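Local coordinates for protein RNA-dependent RNA polymerase (Dera Ghazi Khan orthonairovirus, PDB 6DX2) that carries a viral ovarian tumor (OTU) domain protease of the deubiquitinase type at the start of the L protein, the probable viral RNA-dependent RNA polymerase, at residues Asp7-Gln12 against Ile117-Asp122; Ser87-Asp92 against Asn96-Gly101. All coordinates share one frame; numbering follows the deposited sequence.

Contact 1: Asp7-Gln12 against Ile117-Asp122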
loop_
_atom_site.group_PDB
_atom_site.type_symbol
_atom_site.label_atom_id
_atom_site.label_comp_id
_atom_site.label_asym_id
_atom_site.label_seq_id
_atom_site.Cartn_x
_atom_site.Cartn_y
_atom_site.Cartn_z
ATOM N N ASP A 7 -12.532 -10.875 -4.898
ATOM C CA ASP A 7 -11.937 -10.937 -6.231
ATOM C C ASP A 7 -12.935 -10.589 -7.348
ATOM O O ASP A 7 -12.513 -10.508 -8.510
ATOM C CB ASP A 7 -11.312 -12.318 -6.490
ATOM C CG ASP A 7 -9.909 -12.439 -5.890
ATOM O OD1 ASP A 7 -9.523 -11.500 -5.242
ATOM O OD2 ASP A 7 -9.200 -13.430 -6.099
ATOM N N ASP A 8 -14.213 -10.365 -7.021
ATOM C CA ASP A 8 -15.214 -9.945 -8.002
ATOM C C ASP A 8 -15.568 -8.473 -7.895
ATOM O O ASP A 8 -16.561 -8.048 -8.485
ATOM C CB ASP A 8 -16.480 -10.763 -7.852
ATOM C CG ASP A 8 -16.250 -12.220 -8.097
ATOM O OD1 ASP A 8 -15.599 -12.565 -9.118
ATOM O OD2 ASP A 8 -16.706 -13.011 -7.250
ATOM N N ILE A 9 -14.799 -7.698 -7.122
ATOM C CA ILE A 9 -15.033 -6.264 -7.026
ATOM C C ILE A 9 -14.791 -5.643 -8.387
ATOM O O ILE A 9 -13.931 -6.101 -9.153
ATOM C CB ILE A 9 -14.118 -5.626 -5.967
ATOM C CG1 ILE A 9 -14.653 -5.903 -4.569
ATOM C CG2 ILE A 9 -13.953 -4.077 -6.144
ATOM C CD1 ILE A 9 -13.673 -5.477 -3.472
ATOM N N ASN A 10 -15.531 -4.563 -8.661
ATOM C CA ASN A 10 -15.389 -3.759 -9.872
ATOM C C ASN A 10 -14.424 -2.586 -9.638
ATOM O O ASN A 10 -14.702 -1.666 -8.862
ATOM C CB ASN A 10 -16.766 -3.288 -10.321
ATOM C CG ASN A 10 -17.644 -4.451 -10.792
ATOM O OD1 ASN A 10 -17.141 -5.548 -11.088
ATOM N ND2 ASN A 10 -18.954 -4.218 -10.864
ATOM N N TRP A 11 -13.290 -2.620 -10.323
ATOM C CA TRP A 11 -12.227 -1.640 -10.141
ATOM C C TRP A 11 -12.237 -0.700 -11.339
ATOM O O TRP A 11 -12.360 -1.152 -12.477
ATOM C CB TRP A 11 -10.866 -2.336 -10.033
ATOM C CG TRP A 11 -10.734 -3.135 -8.775
ATOM C CD1 TRP A 11 -10.893 -4.485 -8.596
ATOM C CD2 TRP A 11 -10.412 -2.598 -7.503
ATOM N NE1 TRP A 11 -10.660 -4.815 -7.283
ATOM C CE2 TRP A 11 -10.343 -3.671 -6.591
ATOM C CE3 TRP A 11 -10.125 -1.318 -7.072
ATOM C CZ2 TRP A 11 -10.058 -3.493 -5.239
ATOM C CZ3 TRP A 11 -9.804 -1.118 -5.708
ATOM C CH2 TRP A 11 -9.781 -2.225 -4.808
ATOM N N GLN A 12 -12.124 0.593 -11.090
ATOM C CA GLN A 12 -12.188 1.517 -12.219
ATOM C C GLN A 12 -10.803 2.106 -12.424
ATOM O O GLN A 12 -10.259 2.711 -11.493
ATOM C CB GLN A 12 -13.213 2.619 -11.934
ATOM C CG GLN A 12 -13.441 3.591 -13.094
ATOM C CD GLN A 12 -13.369 2.923 -14.481
ATOM O OE1 GLN A 12 -14.087 1.963 -14.760
ATOM N NE2 GLN A 12 -12.511 3.452 -15.354
ATOM N N ILE A 117 -3.219 -2.758 -2.308
ATOM C CA ILE A 117 -4.503 -2.074 -2.205
ATOM C C ILE A 117 -4.540 -1.313 -0.896
ATOM O O ILE A 117 -4.266 -1.886 0.166
ATOM C CB ILE A 117 -5.676 -3.058 -2.294
ATOM C CG1 ILE A 117 -5.595 -3.774 -3.624
ATOM C CG2 ILE A 117 -7.037 -2.326 -2.069
ATOM C CD1 ILE A 117 -6.658 -4.937 -3.747
ATOM N N LEU A 118 -4.869 -0.024 -0.974
ATOM C CA LEU A 118 -5.018 0.794 0.219
ATOM C C LEU A 118 -6.503 0.900 0.483
ATOM O O LEU A 118 -7.234 1.524 -0.293
ATOM C CB LEU A 118 -4.393 2.179 0.058
ATOM C CG LEU A 118 -2.931 2.227 -0.405
ATOM C CD1 LEU A 118 -2.338 3.701 -0.379
ATOM C CD2 LEU A 118 -2.076 1.239 0.393
ATOM N N TRP A 119 -6.961 0.274 1.579
ATOM C CA TRP A 119 -8.363 0.337 1.952
ATOM C C TRP A 119 -8.465 1.421 3.014
ATOM O O TRP A 119 -8.068 1.217 4.166
ATOM C CB TRP A 119 -8.828 -0.994 2.539
ATOM C CG TRP A 119 -8.699 -2.183 1.601
ATOM C CD1 TRP A 119 -7.631 -3.058 1.510
ATOM C CD2 TRP A 119 -9.668 -2.632 0.646
ATOM N NE1 TRP A 119 -7.902 -4.040 0.596
ATOM C CE2 TRP A 119 -9.141 -3.800 0.043
ATOM C CE3 TRP A 119 -10.933 -2.172 0.258
ATOM C CZ2 TRP A 119 -9.783 -4.482 -0.974
ATOM C CZ3 TRP A 119 -11.609 -2.891 -0.769
ATOM C CH2 TRP A 119 -11.034 -4.021 -1.357
ATOM N N GLU A 120 -8.996 2.580 2.645
ATOM C CA GLU A 120 -9.236 3.625 3.625
ATOM C C GLU A 120 -10.543 3.338 4.330
ATOM O O GLU A 120 -11.605 3.250 3.695
ATOM C CB GLU A 120 -9.236 5.002 2.969
ATOM C CG GLU A 120 -7.784 5.488 2.771
ATOM C CD GLU A 120 -7.629 6.637 1.788
ATOM O OE1 GLU A 120 -6.965 6.438 0.738
ATOM O OE2 GLU A 120 -8.160 7.737 2.072
ATOM N N ALA A 121 -10.454 3.262 5.677
ATOM C CA ALA A 121 -11.521 2.820 6.543
ATOM C C ALA A 121 -11.845 3.913 7.541
ATOM O O ALA A 121 -10.947 4.648 7.991
ATOM C CB ALA A 121 -11.114 1.541 7.316
ATOM N N ASP A 122 -13.121 3.983 7.939
ATOM C CA ASP A 122 -13.443 4.787 9.110
ATOM C C ASP A 122 -13.189 3.996 10.408
ATOM O O ASP A 122 -12.727 2.846 10.396
ATOM C CB ASP A 122 -14.887 5.293 9.043
ATOM C CG ASP A 122 -15.927 4.154 9.044
ATOM O OD1 ASP A 122 -17.073 4.404 8.606
ATOM O OD2 ASP A 122 -15.609 3.020 9.467
#
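Two residues of the N-terminal loop, Ile9 and Trp11, settle on Ile117 and Trp119 of a strand of the OTU-domain beta sheet. The two backbones stay well apart: the nearest alpha carbons, CA of Trp11 and CA of Ile117, are 11.1 Å from each other. Side chains alone bridge the gap, and they bury 141 Å² in all.

The two indoles form an offset edge-to-face pair. The edge of Trp11 is turned toward the face of Trp119, with the planes at 61°. The six-membered ring centroids of Trp11 and Trp119 lie 5.9 Å apart. Trp11 CZ2 comes to 4.0 Å from Trp119 CH2.

Ile117 meets the same end of Trp11 with both branches. Its CG2 lies 3.9 Å from Trp11 CH2, and its CD1 is 4.0 Å from Trp11 CZ2. That CG2 also rests over one face of Trp119, near the rim, so one methyl group serves both indoles.

Strand 116-121 runs inside the mixed sheet, between strands 127-133 and 142-147. Ile117 and Trp119 are two apart on it and work from the same side.

The Ile9 and Trp119 side chains come at each other from opposite directions. Ile9 CD1 reaches the ring edge, in plane, at 3.7 Å from Trp119 CH2. With CG1 anti to the carbonyl carbon (chi1 -78°) and the chain then extended (chi2 171°), CD1 is carried out to this edge. The other branch, CG2, covers a face of Trp11 toward the rim.

The indole nitrogen of Trp119 is hydrogen-bonded to Asn143 OD1, which helps fix the rotation of the ring. Phe25 and Phe31 also meet this ring. Lys132, on strand 127-133, makes a cation-pi contact with Trp11.

Contact 2: Ser87-Asp92 against Asn96-Gly101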
loop_
_atom_site.group_PDB
_atom_site.type_symbol
_atom_site.label_atom_id
_atom_site.label_comp_id
_atom_site.label_asym_id
_atom_site.label_seq_id
_atom_site.Cartn_x
_atom_site.Cartn_y
_atom_site.Cartn_z
ATOM N N SER A 87 16.444 12.147 -6.135
ATOM C CA SER A 87 17.410 12.253 -5.045
ATOM C C SER A 87 16.766 12.820 -3.783
ATOM O O SER A 87 16.970 12.294 -2.677
ATOM C CB SER A 87 18.601 13.117 -5.483
ATOM O OG SER A 87 19.549 13.096 -4.444
ATOM N N ASP A 88 15.988 13.902 -3.932
ATOM C CA ASP A 88 15.221 14.441 -2.809
ATOM C C ASP A 88 14.249 13.403 -2.239
ATOM O O ASP A 88 14.137 13.261 -1.013
ATOM C CB ASP A 88 14.442 15.684 -3.240
ATOM C CG ASP A 88 15.347 16.841 -3.644
ATOM O OD1 ASP A 88 16.557 16.816 -3.308
ATOM O OD2 ASP A 88 14.841 17.765 -4.319
ATOM N N TYR A 89 13.528 12.680 -3.115
ATOM C CA TYR A 89 12.579 11.692 -2.640
ATOM C C TYR A 89 13.291 10.629 -1.816
ATOM O O TYR A 89 12.855 10.282 -0.696
ATOM C CB TYR A 89 11.824 11.042 -3.804
ATOM C CG TYR A 89 10.979 9.839 -3.338
ATOM C CD1 TYR A 89 9.877 10.008 -2.500
ATOM C CD2 TYR A 89 11.319 8.551 -3.698
ATOM C CE1 TYR A 89 9.172 8.955 -2.038
ATOM C CE2 TYR A 89 10.584 7.478 -3.244
ATOM C CZ TYR A 89 9.506 7.686 -2.420
ATOM O OH TYR A 89 8.767 6.616 -1.974
ATOM N N ARG A 90 14.389 10.086 -2.355
ATOM C CA ARG A 90 15.008 8.959 -1.663
ATOM C C ARG A 90 15.557 9.379 -0.312
ATOM O O ARG A 90 15.446 8.628 0.659
ATOM C CB ARG A 90 16.104 8.329 -2.514
ATOM C CG ARG A 90 15.520 7.596 -3.708
ATOM C CD ARG A 90 16.686 7.098 -4.588
ATOM N NE ARG A 90 17.027 8.039 -5.653
ATOM C CZ ARG A 90 18.238 8.563 -5.824
ATOM N NH1 ARG A 90 19.217 8.242 -4.985
ATOM N NH2 ARG A 90 18.460 9.402 -6.826
ATOM N N ALA A 91 16.103 10.590 -0.216
ATOM C CA ALA A 91 16.682 11.043 1.050
ATOM C C ALA A 91 15.605 11.195 2.123
ATOM O O ALA A 91 15.832 10.884 3.301
ATOM C CB ALA A 91 17.426 12.363 0.847
ATOM N N ASP A 92 14.429 11.674 1.735
ATOM C CA ASP A 92 13.330 11.806 2.689
ATOM C C ASP A 92 12.753 10.442 3.065
ATOM O O ASP A 92 12.598 10.125 4.243
ATOM C CB ASP A 92 12.231 12.679 2.089
ATOM C CG ASP A 92 11.350 13.308 3.147
ATOM O OD1 ASP A 92 11.867 13.556 4.261
ATOM O OD2 ASP A 92 10.150 13.543 2.875
ATOM N N ASN A 96 14.077 7.345 9.111
ATOM C CA ASN A 96 13.154 6.695 10.032
ATOM C C ASN A 96 11.924 7.574 10.240
ATOM O O ASN A 96 12.008 8.814 10.215
ATOM C CB ASN A 96 13.785 6.439 11.394
ATOM C CG ASN A 96 14.803 5.295 11.402
ATOM O OD1 ASN A 96 14.802 4.398 10.557
ATOM N ND2 ASN A 96 15.670 5.323 12.396
ATOM N N TYR A 97 10.774 6.901 10.421
ATOM C CA TYR A 97 9.482 7.503 10.704
ATOM C C TYR A 97 8.969 8.333 9.544
ATOM O O TYR A 97 8.095 9.186 9.739
ATOM C CB TYR A 97 9.532 8.339 12.007
ATOM C CG TYR A 97 10.300 7.563 13.032
ATOM C CD1 TYR A 97 9.847 6.305 13.448
ATOM C CD2 TYR A 97 11.477 8.046 13.565
ATOM C CE1 TYR A 97 10.559 5.564 14.372
ATOM C CE2 TYR A 97 12.188 7.311 14.510
ATOM C CZ TYR A 97 11.721 6.071 14.893
ATOM O OH TYR A 97 12.426 5.329 15.824
ATOM N N TYR A 98 9.472 8.086 8.328
ATOM C CA TYR A 98 8.824 8.647 7.158
ATOM C C TYR A 98 7.512 7.904 6.948
ATOM O O TYR A 98 7.483 6.659 6.939
ATOM C CB TYR A 98 9.740 8.485 5.942
ATOM C CG TYR A 98 9.083 8.783 4.641
ATOM C CD1 TYR A 98 8.402 7.785 3.940
ATOM C CD2 TYR A 98 9.124 10.054 4.112
ATOM C CE1 TYR A 98 7.780 8.057 2.699
ATOM C CE2 TYR A 98 8.529 10.350 2.889
ATOM C CZ TYR A 98 7.867 9.351 2.189
ATOM O OH TYR A 98 7.246 9.602 0.988
ATOM N N TRP A 99 6.414 8.636 6.830
ATOM C CA TRP A 99 5.112 7.956 6.758
ATOM C C TRP A 99 4.821 7.527 5.336
ATOM O O TRP A 99 4.644 8.363 4.464
ATOM C CB TRP A 99 3.994 8.853 7.298
ATOM C CG TRP A 99 4.083 8.976 8.778
ATOM C CD1 TRP A 99 4.989 9.766 9.490
ATOM C CD2 TRP A 99 3.288 8.290 9.761
ATOM N NE1 TRP A 99 4.777 9.607 10.834
ATOM C CE2 TRP A 99 3.752 8.718 11.040
ATOM C CE3 TRP A 99 2.225 7.367 9.705
ATOM C CZ2 TRP A 99 3.217 8.231 12.258
ATOM C CZ3 TRP A 99 1.700 6.887 10.913
ATOM C CH2 TRP A 99 2.196 7.345 12.187
ATOM N N GLY A 100 4.705 6.207 5.129
ATOM C CA GLY A 100 4.391 5.669 3.819
ATOM C C GLY A 100 2.924 5.772 3.459
ATOM O O GLY A 100 2.044 5.814 4.315
ATOM N N GLY A 101 2.699 5.823 2.166
ATOM C CA GLY A 101 1.338 5.909 1.695
ATOM C C GLY A 101 1.280 5.590 0.232
ATOM O O GLY A 101 2.062 4.778 -0.255
#
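Tyr98 packs against Tyr89 and Asp92 of the short helix 86-93. CG of Tyr98 is anti to the backbone N (chi1 169°), which extends the ring toward the helix.

Two contacts are van der Waals. Tyr98 CD2 lies 3.5 Å from the backbone oxygen Asp92 O, in an oblique approach. The tip of Tyr98 goes to the other tyrosine: Tyr98 OH sits at the Tyr89 ring edge, near the plane, 3.6 Å from Tyr89 CE1. The two side chains cross at about a right angle.

The polar group of Asp92 meets the edge of the Tyr98 ring. Asp92 OD2 lies in the ring plane, 3.6 Å from Tyr98 CE2, and the carboxylate plane stands 81° from that of the ring. OD2 is also hydrogen-bonded to Tyr83 OH.

Hydrogen bonds to Glu104 gather the two phenols. Tyr89 OH and Tyr98 OH both bond its OE2. Glu104 OE1 accepts the N-H of Gly101, the N-cap of helix 102-112: the Glu104 half of a capping box.

Tyr98 thus holds the loop joining helices 86-93 and 102-112 against the first of them, within the OTU-like cysteine protease domain.

In the fold
From the N terminus, the chain first supplies the loop 7-12, which leads into the edge strand 12-13. Contact 1 closes a long loop when strand 116-121 returns to this segment. The 104 residues between its segments include 50 in helices, among them those from 42-52 to 102-112. Contact 2 is nested inside that loop and is local: three residues separate segments 87-92 and 96-101. The centres of contacts 1 and 2 are about 25 Å apart, on opposite sides of the chain's centre. Contact 1 ties the N-terminal loop to the sheet; contact 2 belongs to the helical part. Segments 117-122 and 96-101 touch where Leu118 CD1 lies 4.1 Å from Gly101 C.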